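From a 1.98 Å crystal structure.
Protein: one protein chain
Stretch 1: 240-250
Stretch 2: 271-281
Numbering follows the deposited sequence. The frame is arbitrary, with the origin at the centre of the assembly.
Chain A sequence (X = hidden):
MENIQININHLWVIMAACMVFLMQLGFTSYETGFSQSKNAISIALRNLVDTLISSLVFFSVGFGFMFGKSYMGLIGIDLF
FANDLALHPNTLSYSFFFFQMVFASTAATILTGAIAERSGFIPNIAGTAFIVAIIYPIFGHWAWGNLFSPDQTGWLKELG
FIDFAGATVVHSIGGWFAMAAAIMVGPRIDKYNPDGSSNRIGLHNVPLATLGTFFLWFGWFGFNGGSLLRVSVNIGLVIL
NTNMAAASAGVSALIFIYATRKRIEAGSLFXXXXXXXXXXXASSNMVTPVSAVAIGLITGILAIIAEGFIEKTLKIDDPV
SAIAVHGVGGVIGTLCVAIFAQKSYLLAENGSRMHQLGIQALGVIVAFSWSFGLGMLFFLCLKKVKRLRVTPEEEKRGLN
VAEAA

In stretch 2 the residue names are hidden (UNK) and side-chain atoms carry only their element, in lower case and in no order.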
# COMPACT_ATOMS: atom_id res chain seq x y z
N LEU A 240 -8.00 13.14 -10.21
CA LEU A 240 -9.41 12.97 -10.51
C LEU A 240 -9.60 12.46 -11.93
O LEU A 240 -10.30 11.47 -12.15
CB LEU A 240 -10.17 14.28 -10.30
CG LEU A 240 -11.67 14.20 -10.65
CD1 LEU A 240 -12.41 13.17 -9.75
CD2 LEU A 240 -12.39 15.54 -10.61
N ASN A 241 -8.88 13.02 -12.91
CA ASN A 241 -9.01 12.50 -14.24
C ASN A 241 -8.52 11.06 -14.33
O ASN A 241 -9.09 10.25 -15.07
CB ASN A 241 -8.22 13.33 -15.25
CG ASN A 241 -8.83 14.68 -15.51
OD1 ASN A 241 -10.03 14.93 -15.26
ND2 ASN A 241 -7.98 15.59 -16.01
N THR A 242 -7.42 10.73 -13.64
CA THR A 242 -6.95 9.37 -13.70
C THR A 242 -8.04 8.41 -13.18
O THR A 242 -8.32 7.42 -13.75
CB THR A 242 -5.65 9.27 -12.86
OG1 THR A 242 -4.68 10.13 -13.47
CG2 THR A 242 -5.14 7.87 -12.82
N ASN A 243 -8.69 8.79 -12.07
CA ASN A 243 -9.70 7.97 -11.46
C ASN A 243 -10.90 7.81 -12.38
O ASN A 243 -11.50 6.71 -12.55
CB ASN A 243 -10.17 8.54 -10.15
CG ASN A 243 -10.97 7.53 -9.38
OD1 ASN A 243 -10.42 6.57 -8.84
ND2 ASN A 243 -12.29 7.74 -9.31
N MET A 244 -11.28 8.92 -12.98
CA MET A 244 -12.46 8.87 -13.81
C MET A 244 -12.23 8.05 -15.07
O MET A 244 -13.16 7.41 -15.54
CB MET A 244 -12.97 10.30 -14.18
CG MET A 244 -13.31 11.15 -13.00
SD MET A 244 -14.49 10.36 -11.92
CE MET A 244 -15.91 10.08 -12.99
N ALA A 245 -11.02 8.07 -15.65
CA ALA A 245 -10.75 7.26 -16.84
C ALA A 245 -10.87 5.78 -16.46
O ALA A 245 -11.49 5.01 -17.22
CB ALA A 245 -9.38 7.53 -17.49
N ALA A 246 -10.27 5.35 -15.33
CA ALA A 246 -10.35 3.96 -14.87
C ALA A 246 -11.81 3.55 -14.64
O ALA A 246 -12.28 2.47 -15.09
CB ALA A 246 -9.57 3.74 -13.60
N ALA A 247 -12.54 4.41 -13.96
CA ALA A 247 -13.91 4.04 -13.59
C ALA A 247 -14.79 3.94 -14.85
O ALA A 247 -15.53 2.99 -15.02
CB ALA A 247 -14.46 5.08 -12.67
N SER A 248 -14.63 4.87 -15.77
CA SER A 248 -15.42 4.84 -17.02
C SER A 248 -15.01 3.67 -17.86
O SER A 248 -15.86 3.08 -18.49
CB SER A 248 -15.30 6.15 -17.85
OG SER A 248 -15.40 7.20 -16.90
N ALA A 249 -13.71 3.38 -17.93
CA ALA A 249 -13.27 2.22 -18.66
C ALA A 249 -13.91 0.94 -18.12
O ALA A 249 -14.40 0.09 -18.91
CB ALA A 249 -11.74 2.12 -18.77
N GLY A 250 -13.99 0.82 -16.79
CA GLY A 250 -14.60 -0.33 -16.22
C GLY A 250 -16.11 -0.43 -16.52
O GLY A 250 -16.62 -1.52 -16.77
N UNK A 271 -8.64 -5.96 -17.94
CA UNK A 271 -7.97 -5.41 -19.14
C UNK A 271 -8.45 -4.00 -19.42
O UNK A 271 -7.69 -3.12 -19.72
c UNK A 271 -8.16 -6.34 -20.35
o UNK A 271 -7.57 -7.58 -20.06
c UNK A 271 -7.54 -5.79 -21.62
N UNK A 272 -9.76 -3.81 -19.41
CA UNK A 272 -10.29 -2.56 -19.78
C UNK A 272 -9.91 -1.43 -18.77
O UNK A 272 -9.62 -0.32 -19.19
c UNK A 272 -11.79 -2.69 -19.93
N UNK A 273 -9.99 -1.73 -17.45
CA UNK A 273 -9.64 -0.80 -16.42
C UNK A 273 -8.19 -0.36 -16.60
O UNK A 273 -7.91 0.82 -16.65
c UNK A 273 -9.30 -0.49 -13.98
c UNK A 273 -11.43 -1.53 -14.85
c UNK A 273 -9.90 -1.41 -15.02
c UNK A 273 -11.85 -2.37 -13.68
N UNK A 274 -7.30 -1.33 -16.72
CA UNK A 274 -5.91 -0.99 -16.84
C UNK A 274 -5.60 -0.22 -18.15
O UNK A 274 -4.77 0.70 -18.15
c UNK A 274 -5.04 -3.10 -15.50
c UNK A 274 -3.84 -4.06 -15.63
c UNK A 274 -5.05 -2.24 -16.73
c UNK A 274 -4.91 -2.26 -14.28
N UNK A 275 -6.25 -0.61 -19.26
CA UNK A 275 -6.10 0.12 -20.53
C UNK A 275 -6.56 1.55 -20.42
O UNK A 275 -5.93 2.46 -20.94
c UNK A 275 -6.82 -0.58 -21.67
N UNK A 276 -7.62 1.80 -19.68
CA UNK A 276 -8.01 3.17 -19.46
C UNK A 276 -7.04 3.99 -18.66
O UNK A 276 -6.84 5.16 -19.00
N UNK A 277 -6.45 3.37 -17.63
CA UNK A 277 -5.38 3.96 -16.92
C UNK A 277 -4.19 4.32 -17.84
O UNK A 277 -3.68 5.42 -17.77
c UNK A 277 -6.06 3.19 -14.57
c UNK A 277 -4.99 3.14 -15.72
c UNK A 277 -5.99 4.47 -13.75
c UNK A 277 -5.99 1.97 -13.66
N UNK A 278 -3.80 3.38 -18.65
CA UNK A 278 -2.68 3.58 -19.58
C UNK A 278 -3.02 4.77 -20.48
O UNK A 278 -2.24 5.71 -20.60
c UNK A 278 -2.38 2.32 -20.38
c UNK A 278 -1.50 2.66 -21.58
c UNK A 278 -1.68 1.25 -19.49
N UNK A 279 -4.24 4.81 -20.99
CA UNK A 279 -4.59 5.84 -21.95
C UNK A 279 -4.58 7.22 -21.38
O UNK A 279 -4.05 8.18 -22.00
c UNK A 279 -5.93 5.54 -22.59
N UNK A 280 -5.12 7.35 -20.16
CA UNK A 280 -5.21 8.66 -19.53
C UNK A 280 -3.84 9.20 -19.09
O UNK A 280 -3.67 10.39 -18.91
c UNK A 280 -6.65 10.08 -18.10
c UNK A 280 -5.60 8.09 -17.09
c UNK A 280 -6.21 8.68 -18.38
c UNK A 280 -7.48 10.70 -19.21
N UNK A 281 -2.84 8.32 -19.05
CA UNK A 281 -1.48 8.68 -18.75
C UNK A 281 -0.91 9.65 -19.77
O UNK A 281 0.09 10.37 -19.50
c UNK A 281 -0.61 7.36 -18.63
o UNK A 281 -1.05 6.64 -17.45
c UNK A 281 0.72 7.59 -18.35

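Position 271 carries one carbon bearing an oxygen and a second carbon, out of reach of stretch 1. The beta-branched hydroxyl is Thr-271, whose oxygen is hydrogen-bonded elsewhere in the structure.

Position 272 has a single side-chain carbon directed toward stretch 1, while its backbone O lies 3.3 Å from Ala-249 CB. One carbon means Ala-272.

At 273 there are four carbons, forked at the first, with one arm two carbons long, and the side chain packs against Gly-250 and Ala-246. This is Ile-273, and its CG1 sits 3.7 Å from Gly-250 CA, packing on bare backbone; a CB on that glycine would come within 3.2 Å of the same CG1, a tight fit.

Position 274 has four carbons forked at the second, the pattern of leucine: Leu-274. Its CA-to-CB bond points away from stretch 1. A single carbon identifies 275 as Ala-275; it is set sideways and touches nothing across the contact.

Position 276 has no side-chain atoms, and its CA approaches Ala-249 CB to 3.9 Å. It is Gly-276. The absence is informative: an ideal CB here would point toward stretch 1 and land 2.6 Å from Ala-249 CB, a clash, and 3.2 Å from Ala-245 O.

At 277 four carbons fork at the second. The first sets off sideways, but the end comes nearer to Thr-242 and Ala-246. This is Leu-277, with CD2 3.6 Å from Thr-242 CG2 and 3.7 Å from Ala-246 CB.

Position 278 holds one carbon carrying two more, out of reach of stretch 1: Val-278. At 279 a lone carbon pointing sideways, without a contact, gives Ala-279.

Position 280 shows four carbons forked at the first, one arm longer; it points toward stretch 1 and lies against Ala-245 and Thr-242. It is Ile-280, which has the largest covered area of any residue here. Its CB meets Ala-245 CB at 3.5 Å, and its CG2 lies 3.9 Å from Thr-242 CA.

Position 281 has a carbon bearing one oxygen and one carbon, pointing away. This is Thr-281, whose OG1 donates to Leu-277 O at 2.9 Å, returning the hydroxyl to its own backbone.

The two helices run roughly antiparallel, at 148°, and their axes approach to 7.6 Å. No hydrogen bond crosses between them; the contact is one of shape. Small residues make the close approach possible: Ala-249 fits against Gly-276, and Gly-250 leaves its backbone open to Ile-273. Farther along, Leu-277 and Ile-280 fill the space beside Thr-242, Ala-245 and Ala-246. The rule to read is glycine where backbones meet, alanine beside it, and branched aliphatics flanking the small residues.

Stretch 2 (271-281) TAILAGLVAIT
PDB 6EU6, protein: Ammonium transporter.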